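Local coordinates for kojibiose phosphorylase (Gut metagenome, PDB 6W0P), which belongs to glycoside hydrolase family 65, whose members join an N-terminal beta-sandwich domain to a helical catalytic domain and a small C-terminal domain, at residues 165-170 / 237-242; 215-220 / 233-238. One frame throughout, in Å; residues are numbered along the deposited sequence.

Interaction 1: 165-170 / 237-242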
loop_
_atom_site.group_PDB
_atom_site.type_symbol
_atom_site.label_atom_id
_atom_site.label_comp_id
_atom_site.label_asym_id
_atom_site.label_seq_id
_atom_site.Cartn_x
_atom_site.Cartn_y
_atom_site.Cartn_z
ATOM N N THR A 165 7.765 -13.877 -60.606
ATOM C CA THR A 165 6.569 -13.305 -59.934
ATOM C C THR A 165 6.860 -11.865 -59.502
ATOM O O THR A 165 8.049 -11.433 -59.523
ATOM C CB THR A 165 6.137 -14.155 -58.731
ATOM O OG1 THR A 165 4.879 -13.652 -58.284
ATOM C CG2 THR A 165 7.132 -14.130 -57.584
ATOM N N ASP A 166 5.807 -11.171 -59.092
ATOM C CA ASP A 166 5.824 -9.763 -58.636
ATOM C C ASP A 166 5.506 -9.770 -57.140
ATOM O O ASP A 166 4.627 -10.551 -56.715
ATOM C CB ASP A 166 4.796 -8.906 -59.389
ATOM C CG ASP A 166 5.166 -8.550 -60.822
ATOM O OD1 ASP A 166 6.300 -8.872 -61.244
ATOM O OD2 ASP A 166 4.307 -7.946 -61.513
ATOM N N ILE A 167 6.190 -8.934 -56.363
ATOM C CA ILE A 167 5.849 -8.731 -54.930
ATOM C C ILE A 167 5.850 -7.238 -54.663
ATOM O O ILE A 167 6.487 -6.498 -55.433
ATOM C CB ILE A 167 6.834 -9.460 -54.000
ATOM C CG1 ILE A 167 8.189 -8.748 -53.947
ATOM C CG2 ILE A 167 6.974 -10.917 -54.409
ATOM C CD1 ILE A 167 9.105 -9.288 -52.876
ATOM N N LYS A 168 5.194 -6.847 -53.579
ATOM C CA LYS A 168 5.254 -5.474 -53.052
ATOM C C LYS A 168 6.010 -5.497 -51.726
ATOM O O LYS A 168 5.724 -6.368 -50.907
ATOM C CB LYS A 168 3.848 -4.914 -52.865
ATOM C CG LYS A 168 3.820 -3.398 -52.794
ATOM C CD LYS A 168 2.728 -2.828 -51.920
ATOM C CE LYS A 168 2.904 -1.333 -51.758
ATOM N NZ LYS A 168 1.669 -0.698 -51.249
ATOM N N LEU A 169 6.946 -4.571 -51.543
ATOM C CA LEU A 169 7.677 -4.373 -50.273
ATOM C C LEU A 169 7.424 -2.944 -49.819
ATOM O O LEU A 169 7.570 -2.035 -50.672
ATOM C CB LEU A 169 9.163 -4.637 -50.511
ATOM C CG LEU A 169 10.109 -4.248 -49.379
ATOM C CD1 LEU A 169 9.916 -5.121 -48.148
ATOM C CD2 LEU A 169 11.531 -4.336 -49.862
ATOM N N GLU A 170 6.982 -2.779 -48.569
ATOM C CA GLU A 170 6.836 -1.470 -47.884
ATOM C C GLU A 170 7.873 -1.406 -46.750
ATOM O O GLU A 170 7.881 -2.326 -45.939
ATOM C CB GLU A 170 5.422 -1.299 -47.328
ATOM C CG GLU A 170 4.323 -1.370 -48.379
ATOM C CD GLU A 170 2.894 -1.223 -47.862
ATOM O OE1 GLU A 170 2.702 -1.104 -46.630
ATOM O OE2 GLU A 170 1.968 -1.245 -48.686
ATOM N N LEU A 237 8.404 -4.777 -56.864
ATOM C CA LEU A 237 9.552 -5.578 -57.338
ATOM C C LEU A 237 9.045 -6.708 -58.226
ATOM O O LEU A 237 8.044 -7.365 -57.849
ATOM C CB LEU A 237 10.333 -6.110 -56.132
ATOM C CG LEU A 237 10.818 -5.042 -55.152
ATOM C CD1 LEU A 237 11.403 -5.678 -53.915
ATOM C CD2 LEU A 237 11.821 -4.099 -55.811
ATOM N N THR A 238 9.751 -6.923 -59.334
ATOM C CA THR A 238 9.642 -8.121 -60.184
ATOM C C THR A 238 10.810 -9.033 -59.832
ATOM O O THR A 238 11.953 -8.615 -59.983
ATOM C CB THR A 238 9.564 -7.723 -61.661
ATOM O OG1 THR A 238 8.451 -6.831 -61.676
ATOM C CG2 THR A 238 9.354 -8.893 -62.606
ATOM N N LEU A 239 10.507 -10.222 -59.338
ATOM C CA LEU A 239 11.518 -11.246 -59.007
ATOM C C LEU A 239 11.710 -12.127 -60.237
ATOM O O LEU A 239 10.705 -12.614 -60.775
ATOM C CB LEU A 239 11.046 -12.069 -57.805
ATOM C CG LEU A 239 10.721 -11.296 -56.529
ATOM C CD1 LEU A 239 10.399 -12.265 -55.404
ATOM C CD2 LEU A 239 11.859 -10.369 -56.133
ATOM N N GLU A 240 12.958 -12.301 -60.663
ATOM C CA GLU A 240 13.359 -13.276 -61.701
ATOM C C GLU A 240 13.704 -14.576 -60.979
ATOM O O GLU A 240 14.501 -14.515 -59.984
ATOM C CB GLU A 240 14.563 -12.778 -62.503
ATOM C CG GLU A 240 14.400 -11.365 -63.039
ATOM C CD GLU A 240 15.555 -10.872 -63.898
ATOM O OE1 GLU A 240 16.361 -11.722 -64.361
ATOM O OE2 GLU A 240 15.645 -9.637 -64.103
ATOM N N ALA A 241 13.124 -15.681 -61.457
ATOM C CA ALA A 241 13.362 -17.056 -60.964
ATOM C C ALA A 241 14.859 -17.268 -60.695
ATOM O O ALA A 241 15.684 -16.975 -61.597
ATOM C CB ALA A 241 12.851 -18.057 -61.969
ATOM N N ASN A 242 15.192 -17.715 -59.483
ATOM C CA ASN A 242 16.564 -18.144 -59.102
ATOM C C ASN A 242 17.547 -16.955 -59.057
ATOM O O ASN A 242 18.752 -17.211 -59.014
ATOM C CB ASN A 242 17.047 -19.251 -60.049
ATOM C CG ASN A 242 16.019 -20.348 -60.247
ATOM O OD1 ASN A 242 15.478 -20.854 -59.271
ATOM N ND2 ASN A 242 15.729 -20.700 -61.492
#

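Interaction 2: 215-220 / 233-238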
loop_
_atom_site.group_PDB
_atom_site.type_symbol
_atom_site.label_atom_id
_atom_site.label_comp_id
_atom_site.label_asym_id
_atom_site.label_seq_id
_atom_site.Cartn_x
_atom_site.Cartn_y
_atom_site.Cartn_z
ATOM N N MET A 215 15.318 7.410 -42.887
ATOM C CA MET A 215 15.828 6.253 -43.648
ATOM C C MET A 215 16.019 6.624 -45.119
ATOM O O MET A 215 15.469 7.626 -45.582
ATOM C CB MET A 215 14.894 5.052 -43.536
ATOM C CG MET A 215 13.550 5.266 -44.148
ATOM S SD MET A 215 12.692 3.690 -44.172
ATOM C CE MET A 215 11.025 4.200 -44.592
ATOM N N ARG A 216 16.839 5.827 -45.782
ATOM C CA ARG A 216 17.061 5.836 -47.242
ATOM C C ARG A 216 17.606 4.457 -47.603
ATOM O O ARG A 216 18.025 3.737 -46.664
ATOM C CB ARG A 216 18.071 6.914 -47.627
ATOM C CG ARG A 216 19.491 6.557 -47.235
ATOM C CD ARG A 216 20.404 7.741 -47.388
ATOM N NE ARG A 216 20.852 7.925 -48.757
ATOM C CZ ARG A 216 20.740 9.058 -49.438
ATOM N NH1 ARG A 216 20.130 10.109 -48.902
ATOM N NH2 ARG A 216 21.200 9.131 -50.677
ATOM N N THR A 217 17.651 4.131 -48.895
ATOM C CA THR A 217 17.901 2.751 -49.393
ATOM C C THR A 217 18.813 2.861 -50.616
ATOM O O THR A 217 19.157 3.997 -50.983
ATOM C CB THR A 217 16.585 1.990 -49.643
ATOM O OG1 THR A 217 15.993 2.411 -50.874
ATOM C CG2 THR A 217 15.571 2.171 -48.533
ATOM N N ASN A 218 19.222 1.716 -51.157
ATOM C CA ASN A 218 20.039 1.603 -52.394
ATOM C C ASN A 218 19.091 1.301 -53.572
ATOM O O ASN A 218 19.477 0.607 -54.495
ATOM C CB ASN A 218 21.168 0.570 -52.210
ATOM C CG ASN A 218 20.657 -0.820 -51.870
ATOM O OD1 ASN A 218 19.461 -0.996 -51.655
ATOM N ND2 ASN A 218 21.533 -1.816 -51.803
ATOM N N LEU A 219 17.867 1.790 -53.550
ATOM C CA LEU A 219 16.921 1.563 -54.665
ATOM C C LEU A 219 15.867 2.670 -54.642
ATOM O O LEU A 219 15.226 2.886 -53.572
ATOM C CB LEU A 219 16.306 0.164 -54.518
ATOM C CG LEU A 219 15.413 -0.297 -55.675
ATOM C CD1 LEU A 219 16.208 -0.490 -56.960
ATOM C CD2 LEU A 219 14.692 -1.588 -55.324
ATOM N N LYS A 220 15.711 3.365 -55.772
ATOM C CA LYS A 220 14.587 4.312 -56.003
ATOM C C LYS A 220 13.267 3.569 -55.736
ATOM O O LYS A 220 13.082 2.473 -56.292
ATOM C CB LYS A 220 14.617 4.882 -57.428
ATOM C CG LYS A 220 13.567 5.950 -57.711
ATOM C CD LYS A 220 13.772 7.246 -56.942
ATOM C CE LYS A 220 12.545 8.134 -56.972
ATOM N NZ LYS A 220 12.823 9.468 -56.394
ATOM N N LEU A 233 8.102 3.892 -47.672
ATOM C CA LEU A 233 8.649 3.748 -49.031
ATOM C C LEU A 233 8.024 2.485 -49.646
ATOM O O LEU A 233 8.092 1.420 -49.005
ATOM C CB LEU A 233 10.176 3.673 -48.919
ATOM C CG LEU A 233 10.899 4.978 -48.572
ATOM C CD1 LEU A 233 12.339 4.713 -48.144
ATOM C CD2 LEU A 233 10.889 5.944 -49.743
ATOM N N ASN A 234 7.397 2.614 -50.830
ATOM C CA ASN A 234 6.752 1.502 -51.592
ATOM C C ASN A 234 7.715 1.009 -52.675
ATOM O O ASN A 234 8.235 1.854 -53.432
ATOM C CB ASN A 234 5.434 1.923 -52.258
ATOM C CG ASN A 234 4.361 2.280 -51.254
ATOM O OD1 ASN A 234 4.142 1.553 -50.282
ATOM N ND2 ASN A 234 3.676 3.391 -51.486
ATOM N N TYR A 235 7.950 -0.301 -52.742
ATOM C CA TYR A 235 8.756 -0.941 -53.818
ATOM C C TYR A 235 7.869 -1.974 -54.512
ATOM O O TYR A 235 7.256 -2.814 -53.838
ATOM C CB TYR A 235 10.077 -1.501 -53.279
ATOM C CG TYR A 235 10.916 -0.461 -52.577
ATOM C CD1 TYR A 235 11.789 0.352 -53.281
ATOM C CD2 TYR A 235 10.802 -0.254 -51.209
ATOM C CE1 TYR A 235 12.522 1.342 -52.651
ATOM C CE2 TYR A 235 11.530 0.729 -50.564
ATOM C CZ TYR A 235 12.385 1.535 -51.289
ATOM O OH TYR A 235 13.096 2.508 -50.663
ATOM N N GLU A 236 7.748 -1.832 -55.828
ATOM C CA GLU A 236 7.031 -2.768 -56.726
ATOM C C GLU A 236 8.119 -3.593 -57.393
ATOM O O GLU A 236 8.738 -3.083 -58.328
ATOM C CB GLU A 236 6.193 -2.035 -57.783
ATOM C CG GLU A 236 5.201 -1.030 -57.225
ATOM C CD GLU A 236 4.047 -1.622 -56.439
ATOM O OE1 GLU A 236 3.411 -0.855 -55.667
ATOM O OE2 GLU A 236 3.786 -2.841 -56.595
ATOM N N LEU A 237 8.404 -4.777 -56.864
ATOM C CA LEU A 237 9.552 -5.578 -57.338
ATOM C C LEU A 237 9.045 -6.708 -58.226
ATOM O O LEU A 237 8.044 -7.365 -57.849
ATOM C CB LEU A 237 10.333 -6.110 -56.132
ATOM C CG LEU A 237 10.818 -5.042 -55.152
ATOM C CD1 LEU A 237 11.403 -5.678 -53.915
ATOM C CD2 LEU A 237 11.821 -4.099 -55.811
ATOM N N THR A 238 9.751 -6.923 -59.334
ATOM C CA THR A 238 9.642 -8.121 -60.184
ATOM C C THR A 238 10.810 -9.033 -59.832
ATOM O O THR A 238 11.953 -8.615 -59.983
ATOM C CB THR A 238 9.564 -7.723 -61.661
ATOM O OG1 THR A 238 8.451 -6.831 -61.676
ATOM C CG2 THR A 238 9.354 -8.893 -62.606
HETATM O O HOH W 1 14.091 4.639 -51.822
#

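Interaction 1: 165-170 / 237-242
The first torsions of Asp166 and Thr238 set Asp166 CG (chi1 -74°) and Thr238 OG1 (chi1 -56°) anti to their own carbonyl carbons, beside the backbone N. With both side chains on the same face of the sheet, they lie side by side. Thr238 OG1 donates to Asp166 OD1 at 3.0 Å and comes from above the carboxylate plane. Thr238 CG2 also packs 3.3 Å from Asp166 OD1. This pair is on an exposed face of the sheet.

The backbones below are antiparallel. Asp166 and Thr238 form a non-hydrogen-bonded pair, with CA atoms 4.4 Å apart. On either side of it is a hydrogen-bonded pair, Thr165 with Leu239 and Ile167 with Leu237. Each of these pairs makes two N-H to O bonds. The shortest is Leu239 N to Thr165 O, 2.7 Å. Asp166 CA also makes a CA-H...O contact with Leu237 O.

The opposite face is buried and largely apolar. Ile167 and Leu239 cross at about a right angle, and Ile167 CG2 lies 3.8 Å from Leu239 CD1. Ile167 CG1 packs 4.0 Å from Leu237 CB. Farther along, Leu169 CB reaches Leu237 CD1 at 4.2 Å. Thr165 OG1 is on this face too and is hydrogen-bonded to His98.

In the five-stranded sheet, strand 165-174 runs between strands 94-98 and 230-239. The apolar face of this sheet packs on the larger one: Ile167, Leu169 and Leu239 touch Phe159 of strand 152-161, and Leu237 and Leu239 touch Lys245 at the start of strand 245-256.

Interaction 2: 215-220 / 233-238
Tyr235 and Thr217 reach toward each other tip to tip, with Thr217 OG1 2.9 Å from Tyr235 OH. Thr217 CG2 is also close to the phenol oxygen. Water 1 lies within hydrogen-bonding distance of both Tyr235 OH, at 2.6 Å, and Leu219 O, at 2.7 Å. It can link the phenol end to the backbone of the turn.

Leu219 O and Lys220 O lie at the edge of the Tyr235 ring, near its plane. The closer is Leu219 O, 3.2 Å from Tyr235 CE1. The Leu219 side chain slides past the tyrosine in the opposite direction. Its first torsion (chi1 -174°) sets CG beside the carbonyl carbon, and from there CD2 reaches both the ring and Leu237. Leu219 CD2 is 4.0 Å from Tyr235 CD1, and the same methyl meets Leu237 CD2 at 3.8 Å, where the two leucines cross obliquely.

At the other end, Met215 and Leu233 also meet tip to tip. The methionine chain is extended beyond CG, and its CE lies 3.8 Å from Leu233 CD1. Thr217 CG2 approaches the same leucine methyl.

The strand axes approach no closer than 10.1 Å, so side chains span the gap between two stacked sheets. Ile247 of strand 245-256 and Leu171 of strand 165-174 both pack against Thr217 and Tyr235. Such face-to-face packing of two antiparallel sheets is characteristic of a beta-sandwich, the fold of the N-terminal domain in family 65.

Of the strands involved, 165-174 comes first. The chain then runs through strands 186-194 and 197-204 to strand 210-217 and the turn after it, where interaction 2 begins. Strand 223-227 follows, and strand 230-239 returns to close both contacts. Interaction 2 closes a short loop, with 12 residues between its segments. Interaction 1 closes a longer one, with 66. Their closing segments share Leu237 and Thr238, and the shorter loop nests wholly within the longer. Interaction 1 joins neighbouring strands within the five-stranded sheet. Interaction 2 ties that sheet to the larger one. A probable hydrogen bond from Tyr235 N to Leu169 O connects the two contacts directly.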